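Local atomic coordinates of digeranylgeranylglycerophospholipid reductase (Sulfolobus acidocaldarius, PDB entry 4OPD), a protein that reduces, with FAD as cofactor, the double bonds of geranylgeranyl chains in archaeal membrane lipid precursors, giving the saturated phytanyl chains of archaeol lipids. Residues 269-274 with 290-295; 75-80 with 88-93; 215-220 with 251-256. All coordinates share one frame; numbering follows the deposited sequence.

Contact 1 (269-274 with 290-295); sequences LVPTRR and SGFTVN. With GRG (geranylgeranyl diphosphate), chain F.
Phe292 meets Pro271 and Arg273 where the loop following Asp289, an FAD-binding residue of the Rossmann-type flavin domain, packs against the end of strand 261-271. CD1 of its ring lies 3.8 Å from Pro271 CB, while CD2 on the other flank sits 3.4 Å from Arg273 NE, over a face of the guanidinium and off its centre; the two planes are 40° apart. The guanidinium is sandwiched, since CZ of Arg274 lies over its opposite face. Arg273 NE bonds almost straight to Arg274 O at 2.7 Å, close to the guanidinium plane, which fixes the rotation of the group, and NH1 forms a salt bridge with Glu176 that probably balances its charge; Arg274 pairs with Asp349 in turn. Two residues on, Val294 points both methyl groups at the strand: CG1, anti to the backbone N (chi1 179°), packs 3.7 Å from Val270 CG2, and CG2 packs on Pro271 CG. Both valines touch the reduced flavin cofactor. One water links the backbones, accepting from Arg273 N and within bonding distance of Val294 O, one of several acceptors competing for its protons. Next, Asn295 turns to the lipid pocket, its ND2 donating to O1 of a geranylgeranyl ligand at 2.9 Å.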
loop_
_atom_site.group_PDB
_atom_site.type_symbol
_atom_site.label_atom_id
_atom_site.label_comp_id
_atom_site.label_asym_id
_atom_site.label_seq_id
_atom_site.Cartn_x
_atom_site.Cartn_y
_atom_site.Cartn_z
ATOM N N LEU A 269 -10.572 -0.338 3.481
ATOM C CA LEU A 269 -9.493 -0.292 4.460
ATOM C C LEU A 269 -8.137 -0.315 3.767
ATOM O O LEU A 269 -7.999 -0.856 2.674
ATOM C CB LEU A 269 -9.620 -1.459 5.447
ATOM C CG LEU A 269 -10.987 -1.454 6.147
ATOM C CD1 LEU A 269 -11.035 -2.420 7.289
ATOM C CD2 LEU A 269 -11.328 -0.071 6.657
ATOM N N VAL A 270 -7.142 0.294 4.402
ATOM C CA VAL A 270 -5.795 0.286 3.860
ATOM C C VAL A 270 -4.786 0.076 5.001
ATOM O O VAL A 270 -4.772 0.824 5.982
ATOM C CB VAL A 270 -5.517 1.594 3.062
ATOM C CG1 VAL A 270 -5.713 2.822 3.932
ATOM C CG2 VAL A 270 -4.139 1.575 2.413
ATOM N N PRO A 271 -3.965 -0.976 4.889
ATOM C CA PRO A 271 -2.913 -1.232 5.882
ATOM C C PRO A 271 -1.884 -0.098 5.920
ATOM O O PRO A 271 -1.630 0.521 4.885
ATOM C CB PRO A 271 -2.274 -2.539 5.399
ATOM C CG PRO A 271 -2.616 -2.651 3.978
ATOM C CD PRO A 271 -3.961 -1.973 3.809
ATOM N N THR A 272 -1.332 0.192 7.094
ATOM C CA THR A 272 -0.339 1.265 7.225
ATOM C C THR A 272 0.802 0.813 8.124
ATOM O O THR A 272 1.129 1.480 9.112
ATOM C CB THR A 272 -0.930 2.551 7.821
ATOM O OG1 THR A 272 -1.390 2.292 9.157
ATOM C CG2 THR A 272 -2.075 3.078 6.953
ATOM N N ARG A 273 1.413 -0.307 7.767
ATOM C CA ARG A 273 2.495 -0.865 8.575
ATOM C C ARG A 273 3.574 -1.500 7.716
ATOM O O ARG A 273 3.448 -1.586 6.490
ATOM C CB ARG A 273 1.946 -1.911 9.548
ATOM C CG ARG A 273 1.053 -2.964 8.899
ATOM C CD ARG A 273 1.059 -4.245 9.755
ATOM N NE ARG A 273 2.253 -5.045 9.500
ATOM C CZ ARG A 273 2.509 -6.220 10.083
ATOM N NH1 ARG A 273 3.603 -6.906 9.767
ATOM N NH2 ARG A 273 1.672 -6.706 10.990
ATOM N N ARG A 274 4.635 -1.950 8.377
ATOM C CA ARG A 274 5.668 -2.761 7.747
ATOM C C ARG A 274 5.005 -3.967 7.090
ATOM O O ARG A 274 3.900 -4.353 7.483
ATOM C CB ARG A 274 6.697 -3.202 8.801
ATOM C CG ARG A 274 6.086 -4.165 9.834
ATOM C CD ARG A 274 6.653 -3.946 11.245
ATOM N NE ARG A 274 5.960 -4.767 12.237
ATOM C CZ ARG A 274 4.792 -4.459 12.798
ATOM N NH1 ARG A 274 4.159 -3.334 12.480
ATOM N NH2 ARG A 274 4.253 -5.282 13.692
ATOM N N SER A 290 -2.737 -7.474 0.868
ATOM C CA SER A 290 -2.748 -8.725 1.632
ATOM C C SER A 290 -1.435 -8.942 2.371
ATOM O O SER A 290 -1.412 -9.514 3.466
ATOM C CB SER A 290 -3.034 -9.912 0.712
ATOM O OG SER A 290 -3.103 -11.122 1.467
ATOM N N GLY A 291 -0.334 -8.490 1.774
ATOM C CA GLY A 291 0.966 -8.616 2.413
ATOM C C GLY A 291 1.414 -7.333 3.111
ATOM O O GLY A 291 2.585 -7.193 3.456
ATOM N N PHE A 292 0.480 -6.407 3.309
ATOM C CA PHE A 292 0.751 -5.106 3.956
ATOM C C PHE A 292 1.873 -4.307 3.286
ATOM O O PHE A 292 2.797 -3.851 3.965
ATOM C CB PHE A 292 1.106 -5.285 5.444
ATOM C CG PHE A 292 0.153 -6.164 6.198
ATOM C CD1 PHE A 292 -1.205 -6.152 5.912
ATOM C CD2 PHE A 292 0.624 -7.011 7.199
ATOM C CE1 PHE A 292 -2.086 -6.945 6.611
ATOM C CE2 PHE A 292 -0.253 -7.829 7.896
ATOM C CZ PHE A 292 -1.611 -7.791 7.604
ATOM N N THR A 293 1.772 -4.105 1.973
ATOM C CA THR A 293 2.815 -3.410 1.235
ATOM C C THR A 293 2.651 -1.875 1.172
ATOM O O THR A 293 3.465 -1.199 0.560
ATOM C CB THR A 293 2.917 -3.957 -0.198
ATOM O OG1 THR A 293 1.611 -4.052 -0.778
ATOM C CG2 THR A 293 3.540 -5.346 -0.177
ATOM N N VAL A 294 1.650 -1.330 1.849
ATOM C CA VAL A 294 1.337 0.091 1.725
ATOM C C VAL A 294 2.314 0.948 2.525
ATOM O O VAL A 294 2.686 0.583 3.624
ATOM C CB VAL A 294 -0.086 0.372 2.198
ATOM C CG1 VAL A 294 -0.421 1.836 2.103
ATOM C CG2 VAL A 294 -1.067 -0.452 1.378
ATOM N N ASN A 295 2.719 2.076 1.947
ATOM C CA ASN A 295 3.552 3.077 2.627
ATOM C C ASN A 295 2.875 3.572 3.911
ATOM O O ASN A 295 1.815 4.196 3.849
ATOM C CB ASN A 295 3.807 4.242 1.665
ATOM C CG ASN A 295 4.778 5.262 2.221
ATOM O OD1 ASN A 295 4.547 5.841 3.276
ATOM N ND2 ASN A 295 5.881 5.468 1.518
HETATM C C20 GRG F . 6.274 18.363 9.554
HETATM C C19 GRG F . 5.323 18.471 11.990
HETATM C C18 GRG F . 6.444 18.121 11.036
HETATM C C17 GRG F . 7.598 17.605 11.495
HETATM C C16 GRG F . 8.734 17.273 10.549
HETATM C C14 GRG F . 11.837 15.486 10.777
HETATM C C13 GRG F . 10.446 15.447 10.185
HETATM C C15 GRG F . 9.271 15.947 10.992
HETATM C C12 GRG F . 10.230 14.920 8.961
HETATM C C11 GRG F . 11.346 14.337 8.123
HETATM C C9 GRG F . 11.397 12.846 8.438
HETATM C C8 GRG F . 10.725 12.032 7.343
HETATM C C10 GRG F . 10.950 10.535 7.338
HETATM C C7 GRG F . 9.950 12.618 6.397
HETATM C C6 GRG F . 9.301 11.881 5.230
HETATM C C5 GRG F . 8.052 11.103 5.517
HETATM C C3 GRG F . 7.476 10.690 4.177
HETATM C C4 GRG F . 6.872 11.742 3.277
HETATM C C2 GRG F . 7.481 9.400 3.777
HETATM C C1 GRG F . 6.864 9.020 2.440
HETATM O O1 GRG F . 7.480 7.879 1.884
HETATM O O HOH W 1 1.075 -1.540 4.989
#

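Contact 2 (75-80 with 88-93); sequences NGIKLY and WTVNGE. With GRG (geranylgeranyl diphosphate), chain D.
Lys78 and Thr89 both turn their first side-chain atom beyond CB beside the backbone N (chi1 -55° for CG of Lys78, -59° for OG1 of Thr89), and a bend at chi2 of the lysine (-100°) lays its chain alongside the threonine. NZ then donates to Thr89 OG1 at 3.1 Å, and CD of Lys78 rests against the same oxygen. The ammonium also makes a cation-pi contact with Tyr202 of the next strand. An alanine in place of Lys78 is likely to leave the Thr89 hydroxyl without its donor and the Tyr202 ring without its cation. On the other face of the sheet Ile77 CB packs 3.7 Å from Val90 CG2, and Leu79 lies obliquely to the Trp88 ring. Paired backbone bonds join Ile77 with Val90 and Leu79 with Trp88; the shortest runs from Leu79 N to Trp88 O at 2.7 Å. Gly92 N reaches Asn75 O from above the carbonyl plane, at 2.9 Å. Gly92, without a side chain, lies close against the chain D geranylgeranyl ligand, its O 3.2 Å from C5; CD1 of Ile77 reaches C11 at 4.0 Å. This is an antiparallel beta hairpin whose Ile77-Val90 face helps to wall the isoprenoid pocket.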
loop_
_atom_site.group_PDB
_atom_site.type_symbol
_atom_site.label_atom_id
_atom_site.label_comp_id
_atom_site.label_asym_id
_atom_site.label_seq_id
_atom_site.Cartn_x
_atom_site.Cartn_y
_atom_site.Cartn_z
ATOM N N ASN A 75 2.594 16.745 -11.428
ATOM C CA ASN A 75 3.949 17.289 -11.362
ATOM C C ASN A 75 4.447 17.520 -9.942
ATOM O O ASN A 75 5.601 17.902 -9.730
ATOM C CB ASN A 75 4.025 18.588 -12.160
ATOM C CG ASN A 75 4.014 18.340 -13.640
ATOM O OD1 ASN A 75 4.593 17.356 -14.113
ATOM N ND2 ASN A 75 3.332 19.204 -14.388
ATOM N N GLY A 76 3.577 17.282 -8.969
ATOM C CA GLY A 76 3.970 17.451 -7.585
ATOM C C GLY A 76 2.818 17.393 -6.614
ATOM O O GLY A 76 1.695 17.060 -6.980
ATOM N N ILE A 77 3.112 17.720 -5.362
ATOM C CA ILE A 77 2.165 17.590 -4.268
ATOM C C ILE A 77 2.283 18.794 -3.345
ATOM O O ILE A 77 3.389 19.216 -3.013
ATOM C CB ILE A 77 2.417 16.296 -3.450
ATOM C CG1 ILE A 77 2.192 15.052 -4.313
ATOM C CG2 ILE A 77 1.526 16.248 -2.220
ATOM C CD1 ILE A 77 2.435 13.768 -3.575
ATOM N N LYS A 78 1.148 19.348 -2.934
ATOM C CA LYS A 78 1.149 20.451 -1.982
ATOM C C LYS A 78 0.657 19.926 -0.652
ATOM O O LYS A 78 -0.451 19.388 -0.560
ATOM C CB LYS A 78 0.267 21.610 -2.466
ATOM C CG LYS A 78 0.611 22.137 -3.849
ATOM C CD LYS A 78 1.436 23.393 -3.760
ATOM C CE LYS A 78 1.719 23.979 -5.131
ATOM N NZ LYS A 78 2.710 25.095 -5.033
ATOM N N LEU A 79 1.484 20.071 0.376
ATOM C CA LEU A 79 1.157 19.565 1.696
ATOM C C LEU A 79 0.755 20.721 2.601
ATOM O O LEU A 79 1.534 21.648 2.809
ATOM C CB LEU A 79 2.348 18.797 2.285
ATOM C CG LEU A 79 2.142 18.279 3.703
ATOM C CD1 LEU A 79 1.107 17.167 3.684
ATOM C CD2 LEU A 79 3.460 17.795 4.307
ATOM N N TYR A 80 -0.469 20.662 3.127
ATOM C CA TYR A 80 -1.047 21.759 3.897
ATOM C C TYR A 80 -1.051 21.501 5.396
ATOM O O TYR A 80 -1.468 20.437 5.854
ATOM C CB TYR A 80 -2.486 22.033 3.462
ATOM C CG TYR A 80 -2.652 22.592 2.069
ATOM C CD1 TYR A 80 -2.456 21.792 0.938
ATOM C CD2 TYR A 80 -3.070 23.904 1.882
ATOM C CE1 TYR A 80 -2.624 22.308 -0.339
ATOM C CE2 TYR A 80 -3.243 24.422 0.620
ATOM C CZ TYR A 80 -3.024 23.632 -0.486
ATOM O OH TYR A 80 -3.209 24.184 -1.738
ATOM N N TRP A 88 3.774 23.137 1.978
ATOM C CA TRP A 88 5.039 22.638 1.468
ATOM C C TRP A 88 4.835 21.977 0.123
ATOM O O TRP A 88 3.895 21.208 -0.053
ATOM C CB TRP A 88 5.660 21.646 2.441
ATOM C CG TRP A 88 6.270 22.293 3.652
ATOM C CD1 TRP A 88 6.500 23.625 3.852
ATOM C CD2 TRP A 88 6.713 21.624 4.832
ATOM N NE1 TRP A 88 7.072 23.823 5.092
ATOM C CE2 TRP A 88 7.209 22.607 5.711
ATOM C CE3 TRP A 88 6.741 20.283 5.230
ATOM C CZ2 TRP A 88 7.726 22.292 6.962
ATOM C CZ3 TRP A 88 7.253 19.972 6.474
ATOM C CH2 TRP A 88 7.738 20.977 7.325
ATOM N N THR A 89 5.708 22.285 -0.830
ATOM C CA THR A 89 5.602 21.705 -2.162
ATOM C C THR A 89 6.705 20.676 -2.397
ATOM O O THR A 89 7.867 20.914 -2.071
ATOM C CB THR A 89 5.671 22.795 -3.256
ATOM O OG1 THR A 89 4.609 23.736 -3.057
ATOM C CG2 THR A 89 5.536 22.169 -4.643
ATOM N N VAL A 90 6.330 19.515 -2.929
ATOM C CA VAL A 90 7.322 18.537 -3.360
ATOM C C VAL A 90 7.060 18.219 -4.823
ATOM O O VAL A 90 5.968 17.807 -5.192
ATOM C CB VAL A 90 7.303 17.237 -2.500
ATOM C CG1 VAL A 90 7.813 17.518 -1.095
ATOM C CG2 VAL A 90 5.913 16.633 -2.439
ATOM N N ASN A 91 8.059 18.448 -5.664
ATOM C CA ASN A 91 7.911 18.207 -7.089
ATOM C C ASN A 91 8.306 16.776 -7.436
ATOM O O ASN A 91 9.219 16.209 -6.830
ATOM C CB ASN A 91 8.743 19.208 -7.895
ATOM C CG ASN A 91 8.374 20.650 -7.594
ATOM O OD1 ASN A 91 9.244 21.501 -7.419
ATOM N ND2 ASN A 91 7.080 20.928 -7.527
ATOM N N GLY A 92 7.605 16.201 -8.408
ATOM C CA GLY A 92 7.861 14.844 -8.850
ATOM C C GLY A 92 6.778 14.393 -9.810
ATOM O O GLY A 92 5.612 14.762 -9.666
ATOM N N GLU A 93 7.158 13.601 -10.804
ATOM C CA GLU A 93 6.216 13.192 -11.830
ATOM C C GLU A 93 5.405 11.970 -11.411
ATOM O O GLU A 93 5.937 11.013 -10.843
ATOM C CB GLU A 93 6.952 12.917 -13.140
ATOM C CG GLU A 93 7.442 14.185 -13.815
ATOM C CD GLU A 93 8.416 13.910 -14.940
ATOM O OE1 GLU A 93 7.984 13.427 -16.005
ATOM O OE2 GLU A 93 9.620 14.177 -14.756
HETATM C C20 GRG D . -4.700 8.997 -0.750
HETATM C C19 GRG D . -4.511 6.877 0.770
HETATM C C18 GRG D . -3.904 7.812 -0.251
HETATM C C17 GRG D . -2.660 7.591 -0.724
HETATM C C16 GRG D . -2.048 8.529 -1.741
HETATM C C14 GRG D . 0.361 10.443 -1.933
HETATM C C13 GRG D . 0.110 9.191 -2.746
HETATM C C15 GRG D . -0.662 8.042 -2.130
HETATM C C12 GRG D . 0.545 9.081 -4.017
HETATM C C11 GRG D . 1.301 10.169 -4.748
HETATM C C9 GRG D . 1.962 9.525 -5.946
HETATM C C8 GRG D . 2.468 10.570 -6.908
HETATM C C10 GRG D . 1.558 11.143 -7.975
HETATM C C7 GRG D . 3.738 10.996 -6.816
HETATM C C6 GRG D . 4.235 12.048 -7.781
HETATM C C5 GRG D . 4.622 13.273 -6.985
HETATM C C3 GRG D . 6.036 13.109 -6.466
HETATM C C4 GRG D . 6.559 14.072 -5.425
HETATM C C2 GRG D . 6.826 12.115 -6.933
HETATM C C1 GRG D . 8.239 11.948 -6.419
HETATM O O1 GRG D . 8.858 10.879 -7.099
HETATM P PA GRG D . 10.338 11.093 -7.613
HETATM O O1A GRG D . 11.302 10.389 -6.684
HETATM O O3A GRG D . 10.649 12.649 -7.616
HETATM O O2A GRG D . 10.466 10.528 -9.009
HETATM P PB GRG D . 11.682 13.375 -8.577
HETATM O O1B GRG D . 11.832 14.821 -8.146
HETATM O O2B GRG D . 13.027 12.685 -8.498
HETATM O O3B GRG D . 11.156 13.310 -9.998
#

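Contact 3 (215-220 with 251-256); sequences GYWWYF and DKYAPD. With GRG (geranylgeranyl diphosphate), chain D; GRG (geranylgeranyl diphosphate), chain E.
Tyr253, Tyr219 and Trp217 carry this contact between strand 216-221 and the segment ending helix 242-253. Trp217 lays its indole over one face of the Tyr253 ring in an offset stack: the five-membered ring and the phenol have centroids 4.1 Å apart and planes at 25°. The overlap is displaced toward the rims, so that Trp217 CD2 sits 3.3 Å from Tyr253 CD2. Trp217 CB joins in over the same phenol with a CH-pi contact, nearly along the ring normal, while Lys252 CB lies over the opposite face of Tyr253. Polar ends of both rings are tied to one residue, Thr211, Trp217 NE1 bonding to its carbonyl oxygen and Tyr253 OH to its hydroxyl, which probably restrains the stack. Tyr219 points toward 251-256 with CG anti to the backbone N (chi1 -179°), carrying its ring past Tyr253 O, which lies 3.4 Å from CD2, and Ala254 CB, at the ring edge. Its hydroxyl donates to Asp256 OD2 at 2.5 Å, on the syn lone pair of the carboxylate. Phenol and carboxylate are nearly coplanar (22°), with OD2 in the ring plane. So short a distance is consistent with a strong bond. Tyr216, Trp218 and Phe220 lie on the ligand side of the strand: C20 of the chain D geranylgeranyl ligand lies over a face of Trp218, and Tyr216 also touches the chain E ligand. The contact thus seats the end of helix 242-253 on the face of the catalytic-domain sheet that carries Trp217 and Tyr219, where strand 216-221 runs between strands 202-206 and 226-234.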
loop_
_atom_site.group_PDB
_atom_site.type_symbol
_atom_site.label_atom_id
_atom_site.label_comp_id
_atom_site.label_asym_id
_atom_site.label_seq_id
_atom_site.Cartn_x
_atom_site.Cartn_y
_atom_site.Cartn_z
ATOM N N GLY A 215 -4.869 10.321 9.920
ATOM C CA GLY A 215 -4.667 10.223 8.486
ATOM C C GLY A 215 -4.553 11.587 7.850
ATOM O O GLY A 215 -3.805 12.449 8.330
ATOM N N TYR A 216 -5.282 11.782 6.758
ATOM C CA TYR A 216 -5.344 13.096 6.145
ATOM C C TYR A 216 -6.481 13.220 5.162
ATOM O O TYR A 216 -7.049 12.220 4.750
ATOM C CB TYR A 216 -4.028 13.433 5.452
ATOM C CG TYR A 216 -3.541 12.505 4.350
ATOM C CD1 TYR A 216 -4.081 12.565 3.068
ATOM C CD2 TYR A 216 -2.477 11.637 4.569
ATOM C CE1 TYR A 216 -3.603 11.768 2.047
ATOM C CE2 TYR A 216 -1.988 10.828 3.549
ATOM C CZ TYR A 216 -2.556 10.898 2.292
ATOM O OH TYR A 216 -2.079 10.111 1.265
ATOM N N TRP A 217 -6.808 14.463 4.813
ATOM C CA TRP A 217 -7.731 14.761 3.718
ATOM C C TRP A 217 -6.945 14.959 2.438
ATOM O O TRP A 217 -5.804 15.399 2.478
ATOM C CB TRP A 217 -8.535 16.029 3.995
ATOM C CG TRP A 217 -9.801 15.840 4.751
ATOM C CD1 TRP A 217 -9.946 15.775 6.106
ATOM C CD2 TRP A 217 -11.119 15.724 4.196
ATOM N NE1 TRP A 217 -11.274 15.614 6.427
ATOM C CE2 TRP A 217 -12.014 15.588 5.272
ATOM C CE3 TRP A 217 -11.627 15.712 2.892
ATOM C CZ2 TRP A 217 -13.390 15.435 5.086
ATOM C CZ3 TRP A 217 -13.001 15.576 2.705
ATOM C CH2 TRP A 217 -13.863 15.442 3.796
ATOM N N TRP A 218 -7.558 14.679 1.294
ATOM C CA TRP A 218 -6.875 14.950 0.039
ATOM C C TRP A 218 -7.803 15.473 -1.053
ATOM O O TRP A 218 -9.016 15.304 -1.021
ATOM C CB TRP A 218 -6.144 13.696 -0.464
ATOM C CG TRP A 218 -7.013 12.570 -0.993
ATOM C CD1 TRP A 218 -7.535 12.454 -2.253
ATOM C CD2 TRP A 218 -7.395 11.379 -0.291
ATOM N NE1 TRP A 218 -8.239 11.279 -2.367
ATOM C CE2 TRP A 218 -8.165 10.599 -1.180
ATOM C CE3 TRP A 218 -7.165 10.898 1.006
ATOM C CZ2 TRP A 218 -8.716 9.373 -0.811
ATOM C CZ3 TRP A 218 -7.708 9.679 1.369
ATOM C CH2 TRP A 218 -8.475 8.927 0.465
ATOM N N TYR A 219 -7.172 16.069 -2.045
ATOM C CA TYR A 219 -7.834 16.705 -3.153
ATOM C C TYR A 219 -6.917 16.462 -4.341
ATOM O O TYR A 219 -5.927 17.171 -4.524
ATOM C CB TYR A 219 -8.042 18.182 -2.831
ATOM C CG TYR A 219 -8.739 19.015 -3.878
ATOM C CD1 TYR A 219 -8.062 19.451 -4.998
ATOM C CD2 TYR A 219 -10.071 19.404 -3.714
ATOM C CE1 TYR A 219 -8.692 20.246 -5.956
ATOM C CE2 TYR A 219 -10.709 20.203 -4.670
ATOM C CZ TYR A 219 -10.004 20.618 -5.781
ATOM O OH TYR A 219 -10.601 21.409 -6.744
ATOM N N PHE A 220 -7.224 15.408 -5.100
ATOM C CA PHE A 220 -6.387 14.915 -6.195
ATOM C C PHE A 220 -7.065 15.228 -7.537
ATOM O O PHE A 220 -7.981 14.508 -7.939
ATOM C CB PHE A 220 -6.174 13.389 -6.095
ATOM C CG PHE A 220 -5.266 12.945 -4.980
ATOM C CD1 PHE A 220 -4.687 13.855 -4.103
ATOM C CD2 PHE A 220 -4.980 11.592 -4.822
ATOM C CE1 PHE A 220 -3.849 13.412 -3.081
ATOM C CE2 PHE A 220 -4.143 11.157 -3.811
ATOM C CZ PHE A 220 -3.575 12.063 -2.947
ATOM N N ASP A 251 -16.648 20.653 2.715
ATOM C CA ASP A 251 -16.666 22.034 2.221
ATOM C C ASP A 251 -15.363 22.763 2.547
ATOM O O ASP A 251 -14.992 23.727 1.880
ATOM C CB ASP A 251 -17.852 22.799 2.804
ATOM C CG ASP A 251 -19.169 22.422 2.153
ATOM O OD1 ASP A 251 -19.153 21.799 1.067
ATOM O OD2 ASP A 251 -20.223 22.759 2.726
ATOM N N LYS A 252 -14.666 22.290 3.571
ATOM C CA LYS A 252 -13.404 22.898 3.964
ATOM C C LYS A 252 -12.339 22.666 2.898
ATOM O O LYS A 252 -11.522 23.545 2.616
ATOM C CB LYS A 252 -12.940 22.333 5.306
ATOM C CG LYS A 252 -11.799 23.083 5.941
ATOM C CD LYS A 252 -11.401 22.425 7.257
ATOM C CE LYS A 252 -10.535 23.332 8.113
ATOM N NZ LYS A 252 -9.274 23.745 7.432
ATOM N N TYR A 253 -12.363 21.483 2.298
ATOM C CA TYR A 253 -11.307 21.067 1.382
ATOM C C TYR A 253 -11.726 21.163 -0.074
ATOM O O TYR A 253 -10.884 21.305 -0.962
ATOM C CB TYR A 253 -10.875 19.649 1.731
ATOM C CG TYR A 253 -10.460 19.605 3.165
ATOM C CD1 TYR A 253 -9.299 20.238 3.566
ATOM C CD2 TYR A 253 -11.260 19.006 4.135
ATOM C CE1 TYR A 253 -8.913 20.242 4.877
ATOM C CE2 TYR A 253 -10.875 19.012 5.474
ATOM C CZ TYR A 253 -9.692 19.638 5.829
ATOM O OH TYR A 253 -9.260 19.680 7.135
ATOM N N ALA A 254 -13.029 21.113 -0.313
ATOM C CA ALA A 254 -13.543 21.132 -1.684
ATOM C C ALA A 254 -14.781 22.002 -1.822
ATOM O O ALA A 254 -15.856 21.497 -2.145
ATOM C CB ALA A 254 -13.851 19.706 -2.137
ATOM N N PRO A 255 -14.636 23.318 -1.601
ATOM C CA PRO A 255 -15.821 24.178 -1.688
ATOM C C PRO A 255 -16.324 24.327 -3.128
ATOM O O PRO A 255 -17.458 24.736 -3.338
ATOM C CB PRO A 255 -15.321 25.516 -1.140
ATOM C CG PRO A 255 -13.875 25.527 -1.473
ATOM C CD PRO A 255 -13.420 24.088 -1.285
ATOM N N ASP A 256 -15.484 23.959 -4.091
ATOM C CA ASP A 256 -15.746 24.175 -5.507
ATOM C C ASP A 256 -16.518 23.042 -6.180
ATOM O O ASP A 256 -16.980 23.204 -7.309
ATOM C CB ASP A 256 -14.418 24.387 -6.247
ATOM C CG ASP A 256 -13.404 23.273 -5.970
ATOM O OD1 ASP A 256 -13.437 22.688 -4.868
ATOM O OD2 ASP A 256 -12.566 22.986 -6.852
HETATM C C20 GRG D . -4.700 8.997 -0.750
HETATM C C19 GRG D . -4.511 6.877 0.770
HETATM C C18 GRG D . -3.904 7.812 -0.251
HETATM C C17 GRG D . -2.660 7.591 -0.724
HETATM C C16 GRG D . -2.048 8.529 -1.741
HETATM C C14 GRG D . 0.361 10.443 -1.933
HETATM C C13 GRG D . 0.110 9.191 -2.746
HETATM C C15 GRG D . -0.662 8.042 -2.130
HETATM C C12 GRG D . 0.545 9.081 -4.017
HETATM C C11 GRG D . 1.301 10.169 -4.748
HETATM C C9 GRG D . 1.962 9.525 -5.946
HETATM C C8 GRG D . 2.468 10.570 -6.908
HETATM C C10 GRG D . 1.558 11.143 -7.975
HETATM C C7 GRG D . 3.738 10.996 -6.816
HETATM C C6 GRG D . 4.235 12.048 -7.781
HETATM C C5 GRG D . 4.622 13.273 -6.985
HETATM C C3 GRG D . 6.036 13.109 -6.466
HETATM C C4 GRG D . 6.559 14.072 -5.425
HETATM C C2 GRG D . 6.826 12.115 -6.933
HETATM C C1 GRG D . 8.239 11.948 -6.419
HETATM O O1 GRG D . 8.858 10.879 -7.099
HETATM P PA GRG D . 10.338 11.093 -7.613
HETATM O O1A GRG D . 11.302 10.389 -6.684
HETATM O O3A GRG D . 10.649 12.649 -7.616
HETATM O O2A GRG D . 10.466 10.528 -9.009
HETATM P PB GRG D . 11.682 13.375 -8.577
HETATM O O1B GRG D . 11.832 14.821 -8.146
HETATM O O2B GRG D . 13.027 12.685 -8.498
HETATM O O3B GRG D . 11.156 13.310 -9.998
HETATM C C20 GRG E . -0.271 10.264 8.431
HETATM C C19 GRG E . -0.645 12.046 10.287
HETATM C C18 GRG E . -0.303 11.720 8.847
HETATM C C17 GRG E . -0.021 12.728 7.978
HETATM C C16 GRG E . 0.311 12.573 6.495
HETATM C C14 GRG E . 3.405 13.948 5.798
HETATM C C13 GRG E . 2.489 12.895 5.219
HETATM C C15 GRG E . 1.684 12.027 6.171
HETATM C C12 GRG E . 2.444 12.723 3.873
HETATM C C11 GRG E . 3.299 13.600 2.967
HETATM C C9 GRG E . 3.131 13.262 1.492
HETATM C C8 GRG E . 4.475 13.158 0.784
HETATM C C10 GRG E . 5.507 14.242 0.976
HETATM C C7 GRG E . 4.753 12.109 -0.024
HETATM C C6 GRG E . 6.087 11.940 -0.731
HETATM C C5 GRG E . 5.978 11.957 -2.238
HETATM C C3 GRG E . 5.638 10.618 -2.877
HETATM C C4 GRG E . 4.225 10.095 -2.808
HETATM C C2 GRG E . 6.588 9.909 -3.534
HETATM C C1 GRG E . 6.358 8.582 -4.251
HETATM O O1 GRG E . 5.798 7.563 -3.458
HETATM P PA GRG E . 6.621 6.230 -3.230
HETATM O O1A GRG E . 6.991 6.187 -1.774
HETATM O O3A GRG E . 7.933 6.229 -4.099
HETATM O O2A GRG E . 5.787 5.018 -3.563
#

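Overall arrangement
All three contacts reach the same mixed sheet. Contact 1 lies at strand 261-271, one of its two outermost strands, with its centre about 5 Å from that of the chain and wholly buried, and joins that strand to the flavin-binding loop through apolar packing, a guanidinium over a ring and water. The centres of contacts 2 and 3 lie about 20 and 21 Å from that of the chain. Contact 2 is partly buried and is built on regular strand-to-strand backbone bonds within the sheet; contact 3, buried, attaches a helix end by an aromatic stack and a phenol-carboxylate bond. Contacts 2 and 3, with centres about 16 Å apart, share the chain D ligand, whereas contact 1 reaches the chain F ligand through an asparagine amide.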